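Bifunctional purine biosynthetic protein ADE5,7 (Cryptococcus neoformans var. grubii serotype A, PDB 7LVO) catalyses two ATP-dependent steps of de novo purine biosynthesis, the second and the fifth, the second belonging to the N-terminal GAR synthetase half found here. Local coordinates at residues A[396-409]-A[444-456]. Numbering follows the deposited sequence.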
loop_
_atom_site.group_PDB
_atom_site.type_symbol
_atom_site.label_atom_id
_atom_site.label_comp_id
_atom_site.label_asym_id
_atom_site.label_seq_id
_atom_site.Cartn_x
_atom_site.Cartn_y
_atom_site.Cartn_z
ATOM N N LEU A 396 11.303 -15.437 17.138
ATOM C CA LEU A 396 12.037 -16.623 16.721
ATOM C C LEU A 396 13.301 -16.219 15.966
ATOM O O LEU A 396 13.257 -15.319 15.122
ATOM C CB LEU A 396 11.161 -17.510 15.837
ATOM C CG LEU A 396 10.022 -18.293 16.505
ATOM C CD1 LEU A 396 10.554 -19.169 17.646
ATOM C CD2 LEU A 396 8.930 -17.373 17.000
ATOM N N PRO A 397 14.438 -16.866 16.241
ATOM C CA PRO A 397 15.663 -16.530 15.503
ATOM C C PRO A 397 15.561 -16.964 14.050
ATOM O O PRO A 397 14.977 -18.004 13.730
ATOM C CB PRO A 397 16.762 -17.310 16.238
ATOM C CG PRO A 397 16.148 -17.776 17.516
ATOM C CD PRO A 397 14.678 -17.901 17.268
ATOM N N MET A 398 16.160 -16.167 13.169
ATOM C CA MET A 398 16.049 -16.368 11.734
ATOM C C MET A 398 17.399 -16.740 11.143
ATOM O O MET A 398 18.422 -16.147 11.489
ATOM C CB MET A 398 15.508 -15.106 11.050
ATOM C CG MET A 398 14.116 -14.714 11.505
ATOM S SD MET A 398 13.602 -13.107 10.903
ATOM C CE MET A 398 13.731 -13.350 9.135
ATOM N N THR A 399 17.390 -17.729 10.256
ATOM C CA THR A 399 18.565 -18.127 9.491
ATOM C C THR A 399 18.458 -17.507 8.103
ATOM O O THR A 399 17.530 -17.823 7.349
ATOM C CB THR A 399 18.669 -19.646 9.394
ATOM O OG1 THR A 399 18.657 -20.213 10.710
ATOM C CG2 THR A 399 19.956 -20.054 8.682
ATOM N N LEU A 400 19.400 -16.623 7.773
ATOM C CA LEU A 400 19.409 -15.908 6.499
ATOM C C LEU A 400 20.737 -16.194 5.805
ATOM O O LEU A 400 21.757 -15.571 6.111
ATOM C CB LEU A 400 19.200 -14.410 6.715
ATOM C CG LEU A 400 17.931 -14.012 7.471
ATOM C CD1 LEU A 400 18.015 -12.567 7.936
ATOM C CD2 LEU A 400 16.705 -14.225 6.605
ATOM N N ASN A 401 20.723 -17.132 4.884
ATOM C CA ASN A 401 21.901 -17.498 4.109
ATOM C C ASN A 401 21.941 -16.697 2.818
ATOM O O ASN A 401 20.971 -16.030 2.453
ATOM C CB ASN A 401 21.877 -18.997 3.836
ATOM C CG ASN A 401 21.922 -19.819 5.114
ATOM O OD1 ASN A 401 22.766 -19.585 5.979
ATOM N ND2 ASN A 401 21.016 -20.779 5.243
ATOM N N PRO A 402 23.064 -16.726 2.100
ATOM C CA PRO A 402 23.152 -15.944 0.855
ATOM C C PRO A 402 22.069 -16.362 -0.126
ATOM O O PRO A 402 21.889 -17.547 -0.410
ATOM C CB PRO A 402 24.557 -16.262 0.328
ATOM C CG PRO A 402 25.327 -16.671 1.545
ATOM C CD PRO A 402 24.336 -17.388 2.427
ATOM N N THR A 403 21.343 -15.377 -0.642
ATOM C CA THR A 403 20.285 -15.653 -1.603
ATOM C C THR A 403 20.845 -15.686 -3.015
ATOM O O THR A 403 21.901 -15.115 -3.286
ATOM C CB THR A 403 19.188 -14.595 -1.499
ATOM O OG1 THR A 403 19.719 -13.308 -1.835
ATOM C CG2 THR A 403 18.622 -14.554 -0.089
ATOM N N PRO A 404 20.155 -16.363 -3.941
ATOM C CA PRO A 404 20.629 -16.400 -5.331
ATOM C C PRO A 404 20.942 -15.021 -5.891
ATOM O O PRO A 404 20.585 -13.999 -5.303
ATOM C CB PRO A 404 19.463 -17.058 -6.084
ATOM C CG PRO A 404 18.800 -17.916 -5.049
ATOM C CD PRO A 404 18.938 -17.174 -3.743
ATOM N N GLU A 405 21.607 -14.998 -7.044
ATOM C CA GLU A 405 22.206 -13.764 -7.546
ATOM C C GLU A 405 21.184 -12.642 -7.653
ATOM O O GLU A 405 21.441 -11.513 -7.215
ATOM C CB GLU A 405 22.864 -14.029 -8.903
ATOM C CG GLU A 405 23.602 -12.848 -9.484
ATOM C CD GLU A 405 24.302 -13.183 -10.789
ATOM O OE1 GLU A 405 24.257 -14.361 -11.208
ATOM O OE2 GLU A 405 24.901 -12.271 -11.389
ATOM N N GLY A 406 20.024 -12.929 -8.234
ATOM C CA GLY A 406 19.063 -11.884 -8.526
ATOM C C GLY A 406 17.877 -11.822 -7.588
ATOM O O GLY A 406 16.788 -11.388 -7.981
ATOM N N VAL A 407 18.076 -12.242 -6.344
ATOM C CA VAL A 407 17.028 -12.253 -5.333
ATOM C C VAL A 407 17.286 -11.120 -4.351
ATOM O O VAL A 407 18.419 -10.933 -3.892
ATOM C CB VAL A 407 16.964 -13.607 -4.600
ATOM C CG1 VAL A 407 15.929 -13.559 -3.493
ATOM C CG2 VAL A 407 16.645 -14.723 -5.577
ATOM N N GLU A 408 16.235 -10.368 -4.031
ATOM C CA GLU A 408 16.283 -9.319 -3.020
ATOM C C GLU A 408 15.317 -9.683 -1.902
ATOM O O GLU A 408 14.145 -9.989 -2.162
ATOM C CB GLU A 408 15.920 -7.952 -3.609
ATOM C CG GLU A 408 16.927 -7.435 -4.632
ATOM C CD GLU A 408 18.300 -7.203 -4.027
ATOM O OE1 GLU A 408 18.392 -7.067 -2.791
ATOM O OE2 GLU A 408 19.288 -7.164 -4.793
ATOM N N VAL A 409 15.804 -9.648 -0.665
ATOM C CA VAL A 409 15.013 -9.980 0.512
ATOM C C VAL A 409 14.688 -8.675 1.225
ATOM O O VAL A 409 15.584 -7.997 1.746
ATOM C CB VAL A 409 15.748 -10.954 1.439
ATOM C CG1 VAL A 409 14.884 -11.280 2.658
ATOM C CG2 VAL A 409 16.146 -12.208 0.689
ATOM N N LEU A 444 12.847 -17.991 -9.524
ATOM C CA LEU A 444 13.979 -17.367 -8.843
ATOM C C LEU A 444 13.603 -16.939 -7.431
ATOM O O LEU A 444 14.368 -17.157 -6.482
ATOM C CB LEU A 444 14.480 -16.179 -9.661
ATOM C CG LEU A 444 15.757 -15.487 -9.188
ATOM C CD1 LEU A 444 16.904 -16.465 -9.042
ATOM C CD2 LEU A 444 16.129 -14.377 -10.171
ATOM N N ALA A 445 12.423 -16.340 -7.264
ATOM C CA ALA A 445 11.978 -15.944 -5.930
ATOM C C ALA A 445 11.911 -17.149 -4.997
ATOM O O ALA A 445 12.395 -17.104 -3.858
ATOM C CB ALA A 445 10.618 -15.248 -6.018
ATOM N N TYR A 446 11.316 -18.249 -5.468
ATOM C CA TYR A 446 11.226 -19.442 -4.630
ATOM C C TYR A 446 12.581 -20.109 -4.428
ATOM O O TYR A 446 12.739 -20.888 -3.488
ATOM C CB TYR A 446 10.229 -20.428 -5.236
ATOM C CG TYR A 446 8.787 -20.038 -5.002
ATOM C CD1 TYR A 446 8.211 -20.171 -3.747
ATOM C CD2 TYR A 446 8.003 -19.526 -6.028
ATOM C CE1 TYR A 446 6.900 -19.812 -3.521
ATOM C CE2 TYR A 446 6.691 -19.164 -5.809
ATOM C CZ TYR A 446 6.147 -19.311 -4.548
ATOM O OH TYR A 446 4.841 -18.957 -4.316
ATOM N N SER A 447 13.559 -19.816 -5.281
ATOM C CA SER A 447 14.910 -20.320 -5.051
ATOM C C SER A 447 15.538 -19.666 -3.825
ATOM O O SER A 447 16.283 -20.314 -3.078
ATOM C CB SER A 447 15.774 -20.075 -6.290
ATOM O OG SER A 447 15.216 -20.709 -7.427
ATOM N N GLY A 448 15.255 -18.381 -3.603
ATOM C CA GLY A 448 15.762 -17.702 -2.426
ATOM C C GLY A 448 15.091 -18.124 -1.138
ATOM O O GLY A 448 15.656 -17.922 -0.061
ATOM N N ILE A 449 13.900 -18.715 -1.228
ATOM C CA ILE A 449 13.206 -19.173 -0.030
ATOM C C ILE A 449 14.016 -20.253 0.675
ATOM O O ILE A 449 14.031 -20.331 1.908
ATOM C CB ILE A 449 11.797 -19.680 -0.391
ATOM C CG1 ILE A 449 10.988 -18.589 -1.089
ATOM C CG2 ILE A 449 11.079 -20.181 0.854
ATOM C CD1 ILE A 449 10.411 -17.543 -0.162
ATOM N N SER A 450 14.704 -21.102 -0.096
ATOM C CA SER A 450 15.447 -22.209 0.488
ATOM C C SER A 450 16.592 -21.744 1.376
ATOM O O SER A 450 17.117 -22.547 2.159
ATOM C CB SER A 450 15.995 -23.106 -0.622
ATOM O OG SER A 450 14.971 -23.475 -1.532
ATOM N N GLN A 451 16.991 -20.481 1.274
ATOM C CA GLN A 451 18.082 -19.931 2.064
ATOM C C GLN A 451 17.586 -19.159 3.282
ATOM O O GLN A 451 18.373 -18.450 3.919
ATOM C CB GLN A 451 18.949 -19.021 1.194
ATOM C CG GLN A 451 19.417 -19.669 -0.104
ATOM C CD GLN A 451 20.225 -20.922 0.129
ATOM O OE1 GLN A 451 20.723 -21.160 1.228
ATOM N NE2 GLN A 451 20.360 -21.740 -0.913
ATOM N N ILE A 452 16.302 -19.264 3.608
ATOM C CA ILE A 452 15.714 -18.584 4.756
ATOM C C ILE A 452 14.960 -19.624 5.573
ATOM O O ILE A 452 14.231 -20.453 5.015
ATOM C CB ILE A 452 14.772 -17.438 4.333
ATOM C CG1 ILE A 452 15.503 -16.457 3.423
ATOM C CG2 ILE A 452 14.215 -16.721 5.564
ATOM C CD1 ILE A 452 14.618 -15.386 2.829
ATOM N N SER A 453 15.131 -19.581 6.893
ATOM C CA SER A 453 14.490 -20.555 7.762
ATOM C C SER A 453 14.258 -19.951 9.138
ATOM O O SER A 453 15.176 -19.381 9.732
ATOM C CB SER A 453 15.344 -21.826 7.876
ATOM O OG SER A 453 14.709 -22.798 8.687
ATOM N N PHE A 454 13.028 -20.077 9.632
ATOM C CA PHE A 454 12.714 -19.762 11.018
ATOM C C PHE A 454 11.520 -20.611 11.437
ATOM O O PHE A 454 10.659 -20.945 10.616
ATOM C CB PHE A 454 12.439 -18.269 11.230
ATOM C CG PHE A 454 11.320 -17.720 10.400
ATOM C CD1 PHE A 454 10.020 -17.730 10.874
ATOM C CD2 PHE A 454 11.569 -17.179 9.149
ATOM C CE1 PHE A 454 8.984 -17.217 10.114
ATOM C CE2 PHE A 454 10.538 -16.666 8.382
ATOM C CZ PHE A 454 9.247 -16.678 8.861
ATOM N N GLN A 455 11.483 -20.958 12.723
ATOM C CA GLN A 455 10.471 -21.866 13.240
ATOM C C GLN A 455 9.074 -21.371 12.892
ATOM O O GLN A 455 8.718 -20.221 13.164
ATOM C CB GLN A 455 10.623 -22.006 14.756
ATOM C CG GLN A 455 9.696 -23.034 15.388
ATOM C CD GLN A 455 10.004 -24.452 14.943
ATOM O OE1 GLN A 455 11.163 -24.810 14.722
ATOM N NE2 GLN A 455 8.966 -25.262 14.800
ATOM N N GLY A 456 8.286 -22.250 12.283
ATOM C CA GLY A 456 6.916 -21.933 11.937
ATOM C C GLY A 456 6.736 -21.082 10.703
ATOM O O GLY A 456 5.631 -20.568 10.479
HETATM O O HOH W 1 13.515 -19.935 14.548
#
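With chi1 at 58°, Phe454 holds its phenyl group between its own backbone N and carbonyl carbon, and Met398, bent only at its last torsion, runs alongside it in the same direction. Met398 SD comes to 5.4 Å from the centroid of the Phe454 ring, an oblique Met-aromatic contact, and Met398 CG rests 3.9 Å from Phe454 CB. Next to this pair the backbones of Thr399 and Ser453 bond in both directions; Thr399 N reaches Ser453 O over 2.8 Å in a nearly straight bond (169°). Asn401 N extends the pairing to Gln451 O, and at the other end a water links Pro397 O to Gln455 N. The side chains of Leu400 and Ile452 share one face of this short sheet, Leu400 CD2 3.7 Å from Ile452 CG2, whereas Thr399 and Ser453 occupy the opposite face. Ile452 also extends CD1 toward the two methyls of Val409, tip to tip, and packs on Leu383 of strand 377-384 and Val431 of strand 427-435. Gln451 brings its CG to 3.3 Å from Pro402 O and crosses Asn401 at about a right angle, the amide planes 71° apart. Farther along, the Pro404 ring lies against the helix, its CD 3.5 Å from Gly448 CA, where no side chain intervenes. The Val407 and Leu444 side chains run in opposite directions, CG2 of Val407 3.8 Å from CG of Leu444, and Leu444 CD1 touches both this methyl and Pro404 CB. Together these contacts join the turn 404-407 and edge strand 407-411 to helix 438-449, then pair strands 399-400 and 452-453 as a two-stranded antiparallel sheet within the C domain of GAR synthetase.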